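Local coordinates for protein cytosine deaminase (Klebsiella pneumoniae, PDB 4R85) that probably catalyses the hydrolytic deamination of cytosine and 5-methylcytosine, using an iron(II) ion held in an amidohydrolase-type barrel, at residues I90-I103 with A126-A138. Residues are numbered along the deposited sequence; the frame is centred on the assembly and turned at random.
Sequences ITPEDTRQRALKTI and AALQALLAVKQEA
The carboxylate of Glu-137 lies at the edge of the Arg-96 guanidinium, the two planes only 22° apart, while CD1 of Leu-100 rests over the centre of one guanidinium face, 3.8 Å above its plane. NE of Arg-96 donates to the syn lone pair of Glu-137 OE1 at 2.8 Å, with the oxygen tilted out of the guanidinium plane. The second arm, from Arg-96 NH2 to Glu-137 OE2, is modelled very short, so its exact length is doubtful. NH1 of Arg-96 reaches OE2 of Glu-93, 3.1 Å away and in plane; one arginine thus ties two carboxylates into a network that limits its rotation. The extended side chain, with chi1 at 174°, reaches outward from its helix and across to Glu-137, and on the way CG passes CG2 of Val-134.

Beneath this salt-bridge network the packing is apolar. CD1 of Ile-103 and CG1 of Val-134 meet tip to tip at 3.6 Å, and CD2 of Leu-131 reaches CB of Ala-99. Further toward the helix starts, CB of Ala-130 sits 3.4 Å from the carbonyl O of Pro-92 and 3.8 Å from CB of Thr-95. Thr-95 OG1 donates to Thr-91 O from above that carbonyl's plane, and both OG1 and CG2 of Thr-95 lie against Ala-127, CG2 also touching CB of Ala-130.

The helix axes approach to 8.2 Å and cross at -48°, illustrating how small alanines let two helices close in at one end while larger side chains and a salt bridge join them further along. Leu-131 and Ala-127 also touch Val-118 of strand 111-119, the strand between these two helices in sequence. Helix, parallel strand and helix in succession, with neighbouring helices packed outside the strands, are the repeating architecture of the TIM-barrel-like amidohydrolase fold.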
ATOM      1  N   ILE A  90      24.823  18.750   7.410  1.00 25.77           N
ATOM      2  CA  ILE A  90      24.831  18.491   5.975  1.00 28.83           C
ATOM      3  C   ILE A  90      26.149  18.939   5.359  1.00 32.83           C
ATOM      4  O   ILE A  90      26.617  20.050   5.618  1.00 35.30           O
ATOM      5  CB  ILE A  90      23.709  19.240   5.249  1.00 28.80           C
ATOM      6  CG1 ILE A  90      22.346  18.704   5.666  1.00 32.21           C
ATOM      7  CG2 ILE A  90      23.867  19.111   3.737  1.00 32.10           C
ATOM      8  CD1 ILE A  90      21.218  19.401   4.952  1.00 38.25           C
ATOM      9  N   THR A  91      26.755  18.066   4.561  1.00 31.00           N
ATOM     10  CA  THR A  91      27.882  18.452   3.720  1.00 28.51           C
ATOM     11  C   THR A  91      27.547  18.045   2.287  1.00 26.76           C
ATOM     12  O   THR A  91      26.673  17.191   2.075  1.00 23.36           O
ATOM     13  CB  THR A  91      29.175  17.753   4.133  1.00 29.27           C
ATOM     14  OG1 THR A  91      29.076  16.360   3.826  1.00 31.42           O
ATOM     15  CG2 THR A  91      29.462  17.947   5.630  1.00 33.35           C
ATOM     16  N   PRO A  92      28.224  18.658   1.300  1.00 25.91           N
ATOM     17  CA  PRO A  92      28.024  18.246  -0.095  1.00 25.07           C
ATOM     18  C   PRO A  92      28.326  16.762  -0.319  1.00 28.56           C
ATOM     19  O   PRO A  92      27.574  16.098  -1.024  1.00 25.45           O
ATOM     20  CB  PRO A  92      29.024  19.116  -0.862  1.00 28.93           C
ATOM     21  CG  PRO A  92      29.180  20.345  -0.007  1.00 33.39           C
ATOM     22  CD  PRO A  92      29.104  19.841   1.406  1.00 34.08           C
ATOM     23  N   GLU A  93      29.394  16.241   0.276  1.00 26.50           N
ATOM     24  CA  GLU A  93      29.730  14.833   0.069  1.00 28.07           C
ATOM     25  C   GLU A  93      28.712  13.885   0.718  1.00 28.78           C
ATOM     26  O   GLU A  93      28.373  12.840   0.157  1.00 24.41           O
ATOM     27  CB  GLU A  93      31.143  14.523   0.555  1.00 33.36           C
ATOM     28  CG  GLU A  93      31.635  13.153   0.128  1.00 42.11           C
ATOM     29  CD  GLU A  93      31.329  12.857  -1.335  1.00 50.28           C
ATOM     30  OE1 GLU A  93      31.714  13.665  -2.212  1.00 47.01           O
ATOM     31  OE2 GLU A  93      30.691  11.818  -1.606  1.00 53.08           O
ATOM     32  N   ASP A  94      28.230  14.260   1.898  1.00 28.45           N
ATOM     33  CA  ASP A  94      27.156  13.531   2.576  1.00 27.66           C
ATOM     34  C   ASP A  94      25.895  13.493   1.704  1.00 25.48           C
ATOM     35  O   ASP A  94      25.275  12.441   1.515  1.00 24.76           O
ATOM     36  CB  ASP A  94      26.871  14.209   3.929  1.00 28.86           C
ATOM     37  CG  ASP A  94      25.531  13.811   4.534  1.00 34.84           C
ATOM     38  OD1 ASP A  94      25.281  12.600   4.699  1.00 35.92           O
ATOM     39  OD2 ASP A  94      24.736  14.723   4.859  1.00 33.45           O
ATOM     40  N   THR A  95      25.524  14.646   1.164  1.00 22.23           N
ATOM     41  CA  THR A  95      24.322  14.744   0.350  1.00 20.28           C
ATOM     42  C   THR A  95      24.467  13.897  -0.904  1.00 18.99           C
ATOM     43  O   THR A  95      23.563  13.144  -1.271  1.00 18.82           O
ATOM     44  CB  THR A  95      24.046  16.201  -0.024  1.00 21.21           C
ATOM     45  OG1 THR A  95      23.877  16.961   1.178  1.00 21.94           O
ATOM     46  CG2 THR A  95      22.786  16.329  -0.901  1.00 21.27           C
ATOM     47  N   ARG A  96      25.622  14.014  -1.547  1.00 19.87           N
ATOM     48  CA  ARG A  96      25.888  13.277  -2.776  1.00 22.10           C
ATOM     49  C   ARG A  96      25.719  11.772  -2.597  1.00 25.95           C
ATOM     50  O   ARG A  96      25.065  11.113  -3.411  1.00 20.80           O
ATOM     51  CB  ARG A  96      27.300  13.574  -3.268  1.00 22.80           C
ATOM     52  CG  ARG A  96      27.723  12.743  -4.454  1.00 21.26           C
ATOM     53  CD  ARG A  96      29.153  13.086  -4.855  1.00 30.08           C
ATOM     54  NE  ARG A  96      29.615  12.219  -5.930  1.00 35.77           N
ATOM     55  CZ  ARG A  96      30.223  11.057  -5.728  1.00 44.89           C
ATOM     56  NH1 ARG A  96      30.451  10.639  -4.489  1.00 47.91           N
ATOM     57  NH2 ARG A  96      30.608  10.317  -6.759  1.00 44.94           N
ATOM     58  N   GLN A  97      26.302  11.235  -1.527  1.00 20.80           N
ATOM     59  CA  GLN A  97      26.264   9.798  -1.279  1.00 24.52           C
ATOM     60  C   GLN A  97      24.850   9.273  -1.043  1.00 20.64           C
ATOM     61  O   GLN A  97      24.461   8.245  -1.612  1.00 20.55           O
ATOM     62  CB  GLN A  97      27.188   9.431  -0.115  1.00 28.01           C
ATOM     63  CG  GLN A  97      28.663   9.628  -0.448  1.00 37.18           C
ATOM     64  CD  GLN A  97      29.549   9.573   0.773  1.00 47.79           C
ATOM     65  OE1 GLN A  97      29.068   9.648   1.906  1.00 52.89           O
ATOM     66  NE2 GLN A  97      30.858   9.444   0.555  1.00 49.98           N
ATOM     67  N   ARG A  98      24.086   9.980  -0.218  1.00 20.70           N
ATOM     68  CA  ARG A  98      22.694   9.602   0.046  1.00 21.95           C
ATOM     69  C   ARG A  98      21.811   9.749  -1.193  1.00 20.29           C
ATOM     70  O   ARG A  98      20.969   8.893  -1.482  1.00 19.36           O
ATOM     71  CB  ARG A  98      22.117  10.432   1.198  1.00 17.01           C
ATOM     72  CG  ARG A  98      22.758  10.129   2.550  1.00 16.58           C
ATOM     73  CD  ARG A  98      22.123  10.948   3.690  1.00 20.63           C
ATOM     74  NE  ARG A  98      22.508  12.360   3.646  1.00 21.10           N
ATOM     75  CZ  ARG A  98      21.767  13.333   3.115  1.00 21.54           C
ATOM     76  NH1 ARG A  98      20.588  13.069   2.567  1.00 19.02           N
ATOM     77  NH2 ARG A  98      22.215  14.582   3.121  1.00 23.51           N
ATOM     78  N   ALA A  99      21.998  10.842  -1.925  1.00 18.60           N
ATOM     79  CA  ALA A  99      21.211  11.082  -3.131  1.00 19.69           C
ATOM     80  C   ALA A  99      21.472   9.996  -4.173  1.00 17.13           C
ATOM     81  O   ALA A  99      20.544   9.478  -4.797  1.00 20.25           O
ATOM     82  CB  ALA A  99      21.517  12.461  -3.699  1.00 22.02           C
ATOM     83  N   LEU A 100      22.739   9.640  -4.346  1.00 18.18           N
ATOM     84  CA  LEU A 100      23.110   8.630  -5.328  1.00 19.60           C
ATOM     85  C   LEU A 100      22.548   7.261  -4.978  1.00 19.95           C
ATOM     86  O   LEU A 100      22.093   6.540  -5.856  1.00 19.76           O
ATOM     87  CB  LEU A 100      24.628   8.565  -5.495  1.00 23.81           C
ATOM     88  CG  LEU A 100      25.200   9.738  -6.291  1.00 25.24           C
ATOM     89  CD1 LEU A 100      26.708   9.623  -6.356  1.00 22.18           C
ATOM     90  CD2 LEU A 100      24.585   9.793  -7.693  1.00 25.86           C
ATOM     91  N   LYS A 101      22.562   6.910  -3.694  1.00 18.57           N
ATOM     92  CA  LYS A 101      21.975   5.648  -3.255  1.00 21.91           C
ATOM     93  C   LYS A 101      20.477   5.574  -3.552  1.00 20.70           C
ATOM     94  O   LYS A 101      19.964   4.548  -4.005  1.00 17.91           O
ATOM     95  CB  LYS A 101      22.222   5.441  -1.765  1.00 22.50           C
ATOM     96  CG  LYS A 101      21.556   4.201  -1.201  1.00 24.86           C
ATOM     97  CD  LYS A 101      22.151   3.836   0.152  1.00 25.89           C
ATOM     98  CE  LYS A 101      21.324   2.769   0.856  1.00 29.08           C
ATOM     99  NZ  LYS A 101      21.988   2.350   2.131  1.00 36.81           N
ATOM    100  N   THR A 102      19.774   6.668  -3.296  1.00 15.07           N
ATOM    101  CA  THR A 102      18.331   6.704  -3.495  1.00 18.21           C
ATOM    102  C   THR A 102      17.991   6.736  -4.992  1.00 20.46           C
ATOM    103  O   THR A 102      17.021   6.123  -5.442  1.00 14.40           O
ATOM    104  CB  THR A 102      17.714   7.886  -2.726  1.00 15.27           C
ATOM    105  OG1 THR A 102      17.801   7.615  -1.322  1.00 18.89           O
ATOM    106  CG2 THR A 102      16.245   8.077  -3.081  1.00 13.97           C
ATOM    107  N   ILE A 103      18.817   7.428  -5.766  1.00 18.59           N
ATOM    108  CA  ILE A 103      18.680   7.392  -7.214  1.00 15.41           C
ATOM    109  C   ILE A 103      18.854   5.955  -7.732  1.00 15.22           C
ATOM    110  O   ILE A 103      18.118   5.520  -8.624  1.00 17.72           O
ATOM    111  CB  ILE A 103      19.673   8.360  -7.886  1.00 22.20           C
ATOM    112  CG1 ILE A 103      19.203   9.807  -7.680  1.00 17.70           C
ATOM    113  CG2 ILE A 103      19.794   8.053  -9.372  1.00 25.99           C
ATOM    114  CD1 ILE A 103      20.235  10.847  -8.062  1.00 17.58           C
ATOM    115  N   ALA A 126      24.530  23.997   0.527  1.00 19.66           N
ATOM    116  CA  ALA A 126      25.390  22.830   0.344  1.00 22.58           C
ATOM    117  C   ALA A 126      24.716  21.696  -0.434  1.00 18.24           C
ATOM    118  O   ALA A 126      25.307  21.141  -1.367  1.00 20.98           O
ATOM    119  CB  ALA A 126      25.884  22.327   1.699  1.00 24.44           C
ATOM    120  N   ALA A 127      23.492  21.342  -0.049  1.00 19.51           N
ATOM    121  CA  ALA A 127      22.773  20.272  -0.732  1.00 20.06           C
ATOM    122  C   ALA A 127      22.486  20.646  -2.185  1.00 18.97           C
ATOM    123  O   ALA A 127      22.537  19.796  -3.076  1.00 20.88           O
ATOM    124  CB  ALA A 127      21.469  19.948  -0.012  1.00 20.68           C
ATOM    125  N   LEU A 128      22.141  21.908  -2.418  1.00 16.77           N
ATOM    126  CA  LEU A 128      21.858  22.349  -3.784  1.00 19.32           C
ATOM    127  C   LEU A 128      23.104  22.169  -4.648  1.00 20.52           C
ATOM    128  O   LEU A 128      23.034  21.649  -5.759  1.00 21.78           O
ATOM    129  CB  LEU A 128      21.407  23.809  -3.796  1.00 20.63           C
ATOM    130  CG  LEU A 128      21.126  24.387  -5.184  1.00 17.50           C
ATOM    131  CD1 LEU A 128      19.997  23.620  -5.876  1.00 18.09           C
ATOM    132  CD2 LEU A 128      20.778  25.851  -5.056  1.00 15.41           C
ATOM    133  N   GLN A 129      24.245  22.590  -4.119  1.00 18.60           N
ATOM    134  CA  GLN A 129      25.517  22.426  -4.815  1.00 21.52           C
ATOM    135  C   GLN A 129      25.752  20.965  -5.160  1.00 21.40           C
ATOM    136  O   GLN A 129      26.106  20.632  -6.294  1.00 20.78           O
ATOM    137  CB  GLN A 129      26.666  22.954  -3.955  1.00 26.54           C
ATOM    138  CG  GLN A 129      26.644  24.460  -3.783  1.00 38.59           C
ATOM    139  CD  GLN A 129      27.686  24.964  -2.796  1.00 47.34           C
ATOM    140  OE1 GLN A 129      28.756  24.364  -2.637  1.00 48.50           O
ATOM    141  NE2 GLN A 129      27.374  26.070  -2.123  1.00 44.48           N
ATOM    142  N   ALA A 130      25.541  20.091  -4.182  1.00 19.24           N
ATOM    143  CA  ALA A 130      25.769  18.664  -4.400  1.00 26.15           C
ATOM    144  C   ALA A 130      24.820  18.111  -5.469  1.00 22.18           C
ATOM    145  O   ALA A 130      25.232  17.348  -6.341  1.00 24.34           O
ATOM    146  CB  ALA A 130      25.619  17.886  -3.095  1.00 21.40           C
ATOM    147  N   LEU A 131      23.557  18.506  -5.405  1.00 16.82           N
ATOM    148  CA  LEU A 131      22.557  17.951  -6.316  1.00 17.41           C
ATOM    149  C   LEU A 131      22.679  18.477  -7.749  1.00 19.79           C
ATOM    150  O   LEU A 131      22.362  17.762  -8.696  1.00 19.32           O
ATOM    151  CB  LEU A 131      21.139  18.110  -5.751  1.00 18.73           C
ATOM    152  CG  LEU A 131      20.929  17.121  -4.595  1.00 24.06           C
ATOM    153  CD1 LEU A 131      19.757  17.501  -3.720  1.00 32.21           C
ATOM    154  CD2 LEU A 131      20.745  15.719  -5.124  1.00 26.68           C
ATOM    155  N   LEU A 132      23.155  19.708  -7.907  1.00 20.34           N
ATOM    156  CA  LEU A 132      23.457  20.221  -9.243  1.00 22.70           C
ATOM    157  C   LEU A 132      24.559  19.392  -9.898  1.00 25.16           C
ATOM    158  O   LEU A 132      24.512  19.130 -11.100  1.00 23.93           O
ATOM    159  CB  LEU A 132      23.847  21.704  -9.204  1.00 19.95           C
ATOM    160  CG  LEU A 132      22.698  22.688  -8.932  1.00 20.78           C
ATOM    161  CD1 LEU A 132      23.245  24.052  -8.537  1.00 23.77           C
ATOM    162  CD2 LEU A 132      21.803  22.822 -10.153  1.00 22.34           C
ATOM    163  N   ALA A 133      25.547  18.972  -9.112  1.00 19.44           N
ATOM    164  CA  ALA A 133      26.594  18.100  -9.634  1.00 24.63           C
ATOM    165  C   ALA A 133      26.056  16.695  -9.902  1.00 24.36           C
ATOM    166  O   ALA A 133      26.400  16.074 -10.912  1.00 24.72           O
ATOM    167  CB  ALA A 133      27.780  18.046  -8.688  1.00 28.50           C
ATOM    168  N   VAL A 134      25.219  16.206  -8.991  1.00 24.10           N
ATOM    169  CA  VAL A 134      24.610  14.879  -9.101  1.00 27.02           C
ATOM    170  C   VAL A 134      23.782  14.777 -10.382  1.00 25.96           C
ATOM    171  O   VAL A 134      23.719  13.721 -11.024  1.00 29.51           O
ATOM    172  CB  VAL A 134      23.723  14.575  -7.866  1.00 22.29           C
ATOM    173  CG1 VAL A 134      22.648  13.543  -8.190  1.00 23.00           C
ATOM    174  CG2 VAL A 134      24.579  14.113  -6.681  1.00 23.03           C
ATOM    175  N   LYS A 135      23.171  15.892 -10.762  1.00 18.87           N
ATOM    176  CA  LYS A 135      22.391  15.957 -11.990  1.00 23.31           C
ATOM    177  C   LYS A 135      23.247  15.581 -13.201  1.00 25.76           C
ATOM    178  O   LYS A 135      22.766  14.945 -14.137  1.00 26.53           O
ATOM    179  CB  LYS A 135      21.787  17.354 -12.152  1.00 24.84           C
ATOM    180  CG  LYS A 135      21.106  17.606 -13.488  1.00 25.35           C
ATOM    181  CD  LYS A 135      20.532  19.015 -13.514  1.00 35.02           C
ATOM    182  CE  LYS A 135      19.970  19.366 -14.880  1.00 43.58           C
ATOM    183  NZ  LYS A 135      19.370  20.728 -14.897  1.00 44.28           N
ATOM    184  N   GLN A 136      24.523  15.957 -13.170  1.00 24.66           N
ATOM    185  CA  GLN A 136      25.444  15.606 -14.243  1.00 25.73           C
ATOM    186  C   GLN A 136      25.989  14.195 -14.060  1.00 25.76           C
ATOM    187  O   GLN A 136      26.072  13.425 -15.012  1.00 26.70           O
ATOM    188  CB  GLN A 136      26.603  16.609 -14.313  1.00 33.40           C
ATOM    189  CG  GLN A 136      26.159  18.054 -14.495  1.00 39.51           C
ATOM    190  CD  GLN A 136      25.256  18.237 -15.705  1.00 49.96           C
ATOM    191  OE1 GLN A 136      25.551  17.738 -16.793  1.00 58.91           O
ATOM    192  NE2 GLN A 136      24.143  18.948 -15.519  1.00 45.06           N
ATOM    193  N   GLU A 137      26.350  13.863 -12.824  1.00 27.06           N
ATOM    194  CA  GLU A 137      26.959  12.574 -12.512  1.00 27.26           C
ATOM    195  C   GLU A 137      26.013  11.406 -12.789  1.00 27.00           C
ATOM    196  O   GLU A 137      26.449  10.341 -13.231  1.00 27.63           O
ATOM    197  CB  GLU A 137      27.412  12.542 -11.048  1.00 27.48           C
ATOM    198  CG  GLU A 137      28.065  11.235 -10.621  1.00 34.18           C
ATOM    199  CD  GLU A 137      28.669  11.300  -9.224  1.00 39.53           C
ATOM    200  OE1 GLU A 137      28.328  12.234  -8.461  1.00 37.39           O
ATOM    201  OE2 GLU A 137      29.486  10.412  -8.891  1.00 38.11           O
ATOM    202  N   ALA A 138      24.725  11.605 -12.527  1.00 21.59           N
ATOM    203  CA  ALA A 138      23.751  10.519 -12.663  1.00 19.85           C
ATOM    204  C   ALA A 138      22.927  10.562 -13.955  1.00 21.30           C
ATOM    205  O   ALA A 138      21.938   9.838 -14.084  1.00 22.53           O
ATOM    206  CB  ALA A 138      22.834  10.465 -11.437  1.00 17.44           C
TER